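Local coordinates for SIR4-interacting protein SIF2 (Saccharomyces cerevisiae, PDB 1R5M), which acts in transcriptional corepression as a subunit of the Set3 complex and antagonizes telomeric silencing in yeast, at residues S154-I165 with V210-F220. Sequence-based numbering, arbitrary orientation.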
ATOM      1  N   SER A 154       8.207  -1.215  -3.699  1.00 11.82           N
ATOM      2  CA  SER A 154       7.844  -1.267  -2.291  1.00 11.74           C
ATOM      3  C   SER A 154       8.969  -0.791  -1.383  1.00 11.01           C
ATOM      4  O   SER A 154      10.145  -1.041  -1.647  1.00 11.31           O
ATOM      5  CB  SER A 154       7.448  -2.702  -1.915  1.00 13.55           C
ATOM      6  OG  SER A 154       6.994  -2.781  -0.571  1.00 15.58           O
ATOM      7  N   VAL A 155       8.589  -0.085  -0.321  1.00 10.43           N
ATOM      8  CA  VAL A 155       9.528   0.412   0.683  1.00 10.05           C
ATOM      9  C   VAL A 155       8.817   0.301   2.025  1.00 10.30           C
ATOM     10  O   VAL A 155       7.731   0.856   2.201  1.00 11.65           O
ATOM     11  CB  VAL A 155       9.910   1.889   0.458  1.00  9.38           C
ATOM     12  CG1 VAL A 155      10.772   2.385   1.620  1.00 11.66           C
ATOM     13  CG2 VAL A 155      10.667   2.038  -0.850  1.00 11.63           C
ATOM     14  N   LYS A 156       9.419  -0.428   2.960  1.00 10.14           N
ATOM     15  CA  LYS A 156       8.825  -0.610   4.282  1.00 10.07           C
ATOM     16  C   LYS A 156       9.821  -0.229   5.378  1.00 10.20           C
ATOM     17  O   LYS A 156      10.980  -0.646   5.349  1.00  9.53           O
ATOM     18  CB  LYS A 156       8.384  -2.068   4.481  1.00 11.91           C
ATOM     19  CG  LYS A 156       7.282  -2.557   3.532  1.00 14.56           C
ATOM     20  CD  LYS A 156       5.956  -1.869   3.813  1.00 14.46           C
ATOM     21  CE  LYS A 156       4.819  -2.420   2.941  1.00 13.77           C
ATOM     22  NZ  LYS A 156       4.419  -3.823   3.265  1.00 15.02           N
ATOM     23  N   TRP A 157       9.350   0.565   6.336  1.00 10.78           N
ATOM     24  CA  TRP A 157      10.163   1.006   7.468  1.00 10.86           C
ATOM     25  C   TRP A 157       9.998   0.050   8.637  1.00 11.81           C
ATOM     26  O   TRP A 157       8.910  -0.486   8.854  1.00 11.95           O
ATOM     27  CB  TRP A 157       9.705   2.373   7.970  1.00 11.11           C
ATOM     28  CG  TRP A 157      10.027   3.538   7.115  1.00 10.92           C
ATOM     29  CD1 TRP A 157       9.360   3.955   6.001  1.00 10.79           C
ATOM     30  CD2 TRP A 157      11.052   4.501   7.358  1.00  9.68           C
ATOM     31  NE1 TRP A 157       9.904   5.133   5.539  1.00 10.87           N
ATOM     32  CE2 TRP A 157      10.946   5.489   6.355  1.00  9.66           C
ATOM     33  CE3 TRP A 157      12.053   4.627   8.332  1.00 10.30           C
ATOM     34  CZ2 TRP A 157      11.801   6.593   6.297  1.00 11.62           C
ATOM     35  CZ3 TRP A 157      12.904   5.726   8.276  1.00 10.05           C
ATOM     36  CH2 TRP A 157      12.771   6.694   7.265  1.00 10.64           C
ATOM     37  N   ASN A 158      11.060  -0.150   9.411  1.00 12.22           N
ATOM     38  CA  ASN A 158      10.942  -1.017  10.574  1.00 13.82           C
ATOM     39  C   ASN A 158      10.395  -0.180  11.729  1.00 16.55           C
ATOM     40  O   ASN A 158      10.251   1.039  11.607  1.00 15.47           O
ATOM     41  CB  ASN A 158      12.295  -1.667  10.915  1.00 15.14           C
ATOM     42  CG  ASN A 158      13.235  -0.740  11.651  1.00 16.35           C
ATOM     43  OD1 ASN A 158      13.244   0.469  11.432  1.00 15.75           O
ATOM     44  ND2 ASN A 158      14.056  -1.317  12.523  1.00 19.26           N
ATOM     45  N   LYS A 159      10.084  -0.845  12.836  1.00 18.66           N
ATOM     46  CA  LYS A 159       9.500  -0.218  14.017  1.00 22.41           C
ATOM     47  C   LYS A 159      10.118   1.086  14.526  1.00 22.31           C
ATOM     48  O   LYS A 159       9.419   2.091  14.668  1.00 25.32           O
ATOM     49  CB  LYS A 159       9.466  -1.239  15.161  1.00 25.81           C
ATOM     50  CG  LYS A 159       8.725  -0.772  16.405  1.00 30.99           C
ATOM     51  CD  LYS A 159       7.243  -0.588  16.129  1.00 33.80           C
ATOM     52  CE  LYS A 159       6.497  -0.111  17.367  1.00 35.28           C
ATOM     53  NZ  LYS A 159       5.050   0.105  17.085  1.00 36.28           N
ATOM     54  N   ASP A 160      11.417   1.079  14.802  1.00 20.78           N
ATOM     55  CA  ASP A 160      12.066   2.277  15.333  1.00 21.11           C
ATOM     56  C   ASP A 160      12.592   3.294  14.321  1.00 19.34           C
ATOM     57  O   ASP A 160      13.243   4.267  14.703  1.00 18.82           O
ATOM     58  CB  ASP A 160      13.191   1.882  16.291  1.00 24.26           C
ATOM     59  CG  ASP A 160      14.103   0.826  15.715  1.00 28.10           C
ATOM     60  OD1 ASP A 160      14.486   0.952  14.535  1.00 28.00           O
ATOM     61  OD2 ASP A 160      14.443  -0.128  16.446  1.00 32.98           O
ATOM     62  N   GLY A 161      12.313   3.074  13.038  1.00 15.91           N
ATOM     63  CA  GLY A 161      12.747   4.011  12.014  1.00 16.14           C
ATOM     64  C   GLY A 161      14.236   4.071  11.722  1.00 14.29           C
ATOM     65  O   GLY A 161      14.750   5.120  11.318  1.00 15.16           O
ATOM     66  N   THR A 162      14.922   2.948  11.898  1.00 14.98           N
ATOM     67  CA  THR A 162      16.358   2.885  11.663  1.00 16.55           C
ATOM     68  C   THR A 162      16.721   2.101  10.405  1.00 15.37           C
ATOM     69  O   THR A 162      17.820   2.248   9.874  1.00 16.92           O
ATOM     70  CB  THR A 162      17.085   2.244  12.860  1.00 17.40           C
ATOM     71  OG1 THR A 162      16.548   0.940  13.110  1.00 19.89           O
ATOM     72  CG2 THR A 162      16.911   3.102  14.109  1.00 19.72           C
ATOM     73  N   HIS A 163      15.801   1.267   9.934  1.00 13.97           N
ATOM     74  CA  HIS A 163      16.052   0.460   8.746  1.00 11.57           C
ATOM     75  C   HIS A 163      14.856   0.436   7.819  1.00 11.35           C
ATOM     76  O   HIS A 163      13.718   0.607   8.250  1.00 11.49           O
ATOM     77  CB  HIS A 163      16.354  -0.995   9.119  1.00 13.29           C
ATOM     78  CG  HIS A 163      17.573  -1.171   9.967  1.00 15.09           C
ATOM     79  ND1 HIS A 163      17.594  -0.875  11.312  1.00 17.84           N
ATOM     80  CD2 HIS A 163      18.813  -1.616   9.659  1.00 17.44           C
ATOM     81  CE1 HIS A 163      18.795  -1.132  11.798  1.00 17.96           C
ATOM     82  NE2 HIS A 163      19.554  -1.583  10.815  1.00 17.83           N
ATOM     83  N   ILE A 164      15.123   0.228   6.536  1.00 10.68           N
ATOM     84  CA  ILE A 164      14.050   0.098   5.563  1.00 10.20           C
ATOM     85  C   ILE A 164      14.411  -1.049   4.639  1.00  9.94           C
ATOM     86  O   ILE A 164      15.582  -1.427   4.519  1.00 10.34           O
ATOM     87  CB  ILE A 164      13.844   1.357   4.667  1.00 10.13           C
ATOM     88  CG1 ILE A 164      15.109   1.659   3.865  1.00 11.20           C
ATOM     89  CG2 ILE A 164      13.421   2.543   5.513  1.00 10.80           C
ATOM     90  CD1 ILE A 164      14.873   2.644   2.719  1.00 12.33           C
ATOM     91  N   ILE A 165      13.388  -1.623   4.022  1.00  9.49           N
ATOM     92  CA  ILE A 165      13.571  -2.680   3.038  1.00 10.22           C
ATOM     93  C   ILE A 165      12.980  -2.068   1.784  1.00 10.53           C
ATOM     94  O   ILE A 165      11.889  -1.497   1.829  1.00 11.13           O
ATOM     95  CB  ILE A 165      12.754  -3.939   3.351  1.00 13.18           C
ATOM     96  CG1 ILE A 165      13.189  -4.536   4.682  1.00 17.80           C
ATOM     97  CG2 ILE A 165      12.927  -4.957   2.227  1.00 15.85           C
ATOM     98  CD1 ILE A 165      12.172  -5.487   5.244  1.00 20.92           C
ATOM     99  N   VAL A 210       5.304  -8.120  -5.497  1.00 12.60           N
ATOM    100  CA  VAL A 210       5.490  -6.678  -5.412  1.00 12.35           C
ATOM    101  C   VAL A 210       5.369  -6.084  -4.011  1.00 11.75           C
ATOM    102  O   VAL A 210       5.052  -4.905  -3.861  1.00 14.04           O
ATOM    103  CB  VAL A 210       4.481  -5.960  -6.330  1.00 13.13           C
ATOM    104  CG1 VAL A 210       4.753  -6.320  -7.788  1.00 13.73           C
ATOM    105  CG2 VAL A 210       3.057  -6.362  -5.953  1.00 14.66           C
ATOM    106  N   ASP A 211       5.609  -6.891  -2.986  1.00 10.49           N
ATOM    107  CA  ASP A 211       5.523  -6.384  -1.619  1.00 10.23           C
ATOM    108  C   ASP A 211       6.561  -7.072  -0.737  1.00 11.03           C
ATOM    109  O   ASP A 211       7.054  -8.150  -1.068  1.00 11.19           O
ATOM    110  CB  ASP A 211       4.115  -6.633  -1.053  1.00 10.56           C
ATOM    111  CG  ASP A 211       3.696  -5.595  -0.017  1.00 12.64           C
ATOM    112  OD1 ASP A 211       4.496  -4.680   0.280  1.00 12.79           O
ATOM    113  OD2 ASP A 211       2.555  -5.692   0.493  1.00 11.98           O
ATOM    114  N   VAL A 212       6.902  -6.414   0.370  1.00 10.63           N
ATOM    115  CA  VAL A 212       7.837  -6.932   1.370  1.00 11.33           C
ATOM    116  C   VAL A 212       7.243  -6.484   2.706  1.00  9.84           C
ATOM    117  O   VAL A 212       6.337  -5.655   2.728  1.00  9.89           O
ATOM    118  CB  VAL A 212       9.258  -6.340   1.216  1.00 11.69           C
ATOM    119  CG1 VAL A 212       9.851  -6.737  -0.134  1.00 12.57           C
ATOM    120  CG2 VAL A 212       9.215  -4.830   1.363  1.00 12.93           C
ATOM    121  N   GLU A 213       7.741  -7.007   3.822  1.00  9.78           N
ATOM    122  CA  GLU A 213       7.164  -6.625   5.106  1.00 10.29           C
ATOM    123  C   GLU A 213       8.043  -6.976   6.300  1.00 10.10           C
ATOM    124  O   GLU A 213       8.738  -7.988   6.289  1.00 11.47           O
ATOM    125  CB  GLU A 213       5.791  -7.305   5.266  1.00 10.02           C
ATOM    126  CG  GLU A 213       5.086  -7.048   6.596  1.00 11.30           C
ATOM    127  CD  GLU A 213       4.534  -5.636   6.714  1.00 13.98           C
ATOM    128  OE1 GLU A 213       5.148  -4.709   6.144  1.00 19.00           O
ATOM    129  OE2 GLU A 213       3.497  -5.448   7.385  1.00 11.72           O
ATOM    130  N   TRP A 214       8.014  -6.128   7.323  1.00 10.31           N
ATOM    131  CA  TRP A 214       8.772  -6.385   8.544  1.00 10.61           C
ATOM    132  C   TRP A 214       7.875  -7.217   9.452  1.00 12.25           C
ATOM    133  O   TRP A 214       6.680  -6.941   9.561  1.00 11.68           O
ATOM    134  CB  TRP A 214       9.127  -5.079   9.267  1.00 10.77           C
ATOM    135  CG  TRP A 214      10.200  -4.284   8.603  1.00 11.28           C
ATOM    136  CD1 TRP A 214      10.040  -3.325   7.647  1.00 11.04           C
ATOM    137  CD2 TRP A 214      11.610  -4.404   8.823  1.00 11.21           C
ATOM    138  NE1 TRP A 214      11.267  -2.840   7.254  1.00 10.14           N
ATOM    139  CE2 TRP A 214      12.247  -3.486   7.962  1.00 10.44           C
ATOM    140  CE3 TRP A 214      12.397  -5.200   9.668  1.00 11.25           C
ATOM    141  CZ2 TRP A 214      13.641  -3.341   7.917  1.00 11.43           C
ATOM    142  CZ3 TRP A 214      13.785  -5.056   9.625  1.00 12.76           C
ATOM    143  CH2 TRP A 214      14.390  -4.133   8.753  1.00 11.89           C
ATOM    144  N   VAL A 215       8.444  -8.225  10.105  1.00 12.60           N
ATOM    145  CA  VAL A 215       7.651  -9.065  11.002  1.00 14.76           C
ATOM    146  C   VAL A 215       8.167  -9.005  12.435  1.00 17.09           C
ATOM    147  O   VAL A 215       7.678  -9.715  13.316  1.00 17.04           O
ATOM    148  CB  VAL A 215       7.614 -10.534  10.518  1.00 15.90           C
ATOM    149  CG1 VAL A 215       6.955 -10.603   9.154  1.00 15.47           C
ATOM    150  CG2 VAL A 215       9.015 -11.117  10.465  1.00 16.83           C
ATOM    151  N   ASP A 216       9.160  -8.149  12.648  1.00 17.56           N
ATOM    152  CA  ASP A 216       9.757  -7.925  13.960  1.00 20.03           C
ATOM    153  C   ASP A 216      10.707  -6.744  13.787  1.00 20.70           C
ATOM    154  O   ASP A 216      10.946  -6.300  12.665  1.00 19.40           O
ATOM    155  CB  ASP A 216      10.530  -9.159  14.436  1.00 22.00           C
ATOM    156  CG  ASP A 216      10.636  -9.233  15.954  1.00 25.19           C
ATOM    157  OD1 ASP A 216      10.443  -8.196  16.623  1.00 25.92           O
ATOM    158  OD2 ASP A 216      10.921 -10.332  16.474  1.00 27.21           O
ATOM    159  N   ASP A 217      11.243  -6.229  14.888  1.00 21.05           N
ATOM    160  CA  ASP A 217      12.155  -5.097  14.810  1.00 22.48           C
ATOM    161  C   ASP A 217      13.376  -5.421  13.952  1.00 20.96           C
ATOM    162  O   ASP A 217      13.971  -4.529  13.344  1.00 20.58           O
ATOM    163  CB  ASP A 217      12.609  -4.690  16.217  1.00 25.91           C
ATOM    164  CG  ASP A 217      11.455  -4.228  17.091  1.00 30.17           C
ATOM    165  OD1 ASP A 217      10.801  -3.226  16.736  1.00 32.50           O
ATOM    166  OD2 ASP A 217      11.202  -4.867  18.133  1.00 33.09           O
ATOM    167  N   ASP A 218      13.736  -6.700  13.894  1.00 19.99           N
ATOM    168  CA  ASP A 218      14.903  -7.130  13.131  1.00 20.00           C
ATOM    169  C   ASP A 218      14.646  -8.328  12.220  1.00 18.15           C
ATOM    170  O   ASP A 218      15.576  -9.043  11.859  1.00 17.29           O
ATOM    171  CB  ASP A 218      16.039  -7.472  14.098  1.00 22.41           C
ATOM    172  CG  ASP A 218      15.740  -8.706  14.928  1.00 25.48           C
ATOM    173  OD1 ASP A 218      14.555  -8.930  15.260  1.00 25.15           O
ATOM    174  OD2 ASP A 218      16.692  -9.447  15.257  1.00 28.05           O
ATOM    175  N   LYS A 219      13.390  -8.552  11.850  1.00 16.37           N
ATOM    176  CA  LYS A 219      13.055  -9.675  10.979  1.00 14.85           C
ATOM    177  C   LYS A 219      12.101  -9.190   9.900  1.00 12.91           C
ATOM    178  O   LYS A 219      11.275  -8.313  10.146  1.00 12.96           O
ATOM    179  CB  LYS A 219      12.396 -10.801  11.779  1.00 16.70           C
ATOM    180  CG  LYS A 219      13.221 -11.294  12.960  1.00 19.18           C
ATOM    181  CD  LYS A 219      12.462 -12.350  13.748  1.00 22.45           C
ATOM    182  CE  LYS A 219      13.205 -12.736  15.023  1.00 23.12           C
ATOM    183  NZ  LYS A 219      13.371 -11.573  15.940  1.00 25.31           N
ATOM    184  N   PHE A 220      12.221  -9.758   8.708  1.00 12.43           N
ATOM    185  CA  PHE A 220      11.369  -9.350   7.601  1.00 12.21           C
ATOM    186  C   PHE A 220      11.130 -10.479   6.608  1.00 12.78           C
ATOM    187  O   PHE A 220      11.808 -11.507   6.641  1.00 13.15           O
ATOM    188  CB  PHE A 220      11.992  -8.140   6.898  1.00 13.28           C
ATOM    189  CG  PHE A 220      13.402  -8.371   6.408  1.00 11.98           C
ATOM    190  CD1 PHE A 220      13.639  -8.838   5.120  1.00 13.48           C
ATOM    191  CD2 PHE A 220      14.490  -8.114   7.236  1.00 14.21           C
ATOM    192  CE1 PHE A 220      14.938  -9.043   4.660  1.00 14.32           C
ATOM    193  CE2 PHE A 220      15.795  -8.316   6.787  1.00 14.87           C
ATOM    194  CZ  PHE A 220      16.020  -8.782   5.496  1.00 14.70           C
TER
HETATM  195  O   HOH W   1       4.254  -2.092  -0.682  1.00 23.51           O
HETATM  196  O   HOH W   2       1.652  -3.655   1.892  1.00 19.16           O
HETATM  197  O   HOH W   3       9.731  -3.549  12.546  1.00 21.22           O
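Ser154 OG packs against Val212 CG2, 3.6 Å away, and a water bridges that hydroxyl to Asp211 OD1. Next inward-facing is Lys156, whose chain bends at chi2 (-68°) and again at chi4 to bring NZ in among three oxygens. Val212 O takes the shortest bond, 2.7 Å from Lys156 NZ and almost straight on to the carbonyl; Asp211 OD1 is met on its syn side, Glu213 OE1 from above its carboxylate. Both acids therefore salt-bridge one ammonium. The backbone of Lys156 works too: its O, already bonded to Ile165 N, accepts Trp214 NE1 at 2.9 Å, in the indole plane but from above the carbonyl plane. Asn158 CB sits over the centre of the indole's six-membered ring, 3.4 Å from its centroid, while its OD1 takes the N-H groups of Thr162 and His163 and is likely to steady the turn. On the opposite face, Ile165 CD1 covers the five-membered ring at 3.5 Å from the centroid, so the indole is clamped between the start of the turn and the next strand of the hairpin. A leucine in place of Trp214 would probably leave Lys156 O without its second donor and open a gap between Asn158 and Ile165. This is a blade-to-blade seam of the WD40 propeller: strand 152-157 of WD 3 faces strand 213-216 of WD 4, Leu175 of strand 173-177 also touches Trp214, and Asp211 and Glu213 reach on to backbone N-H groups of strand 250-256.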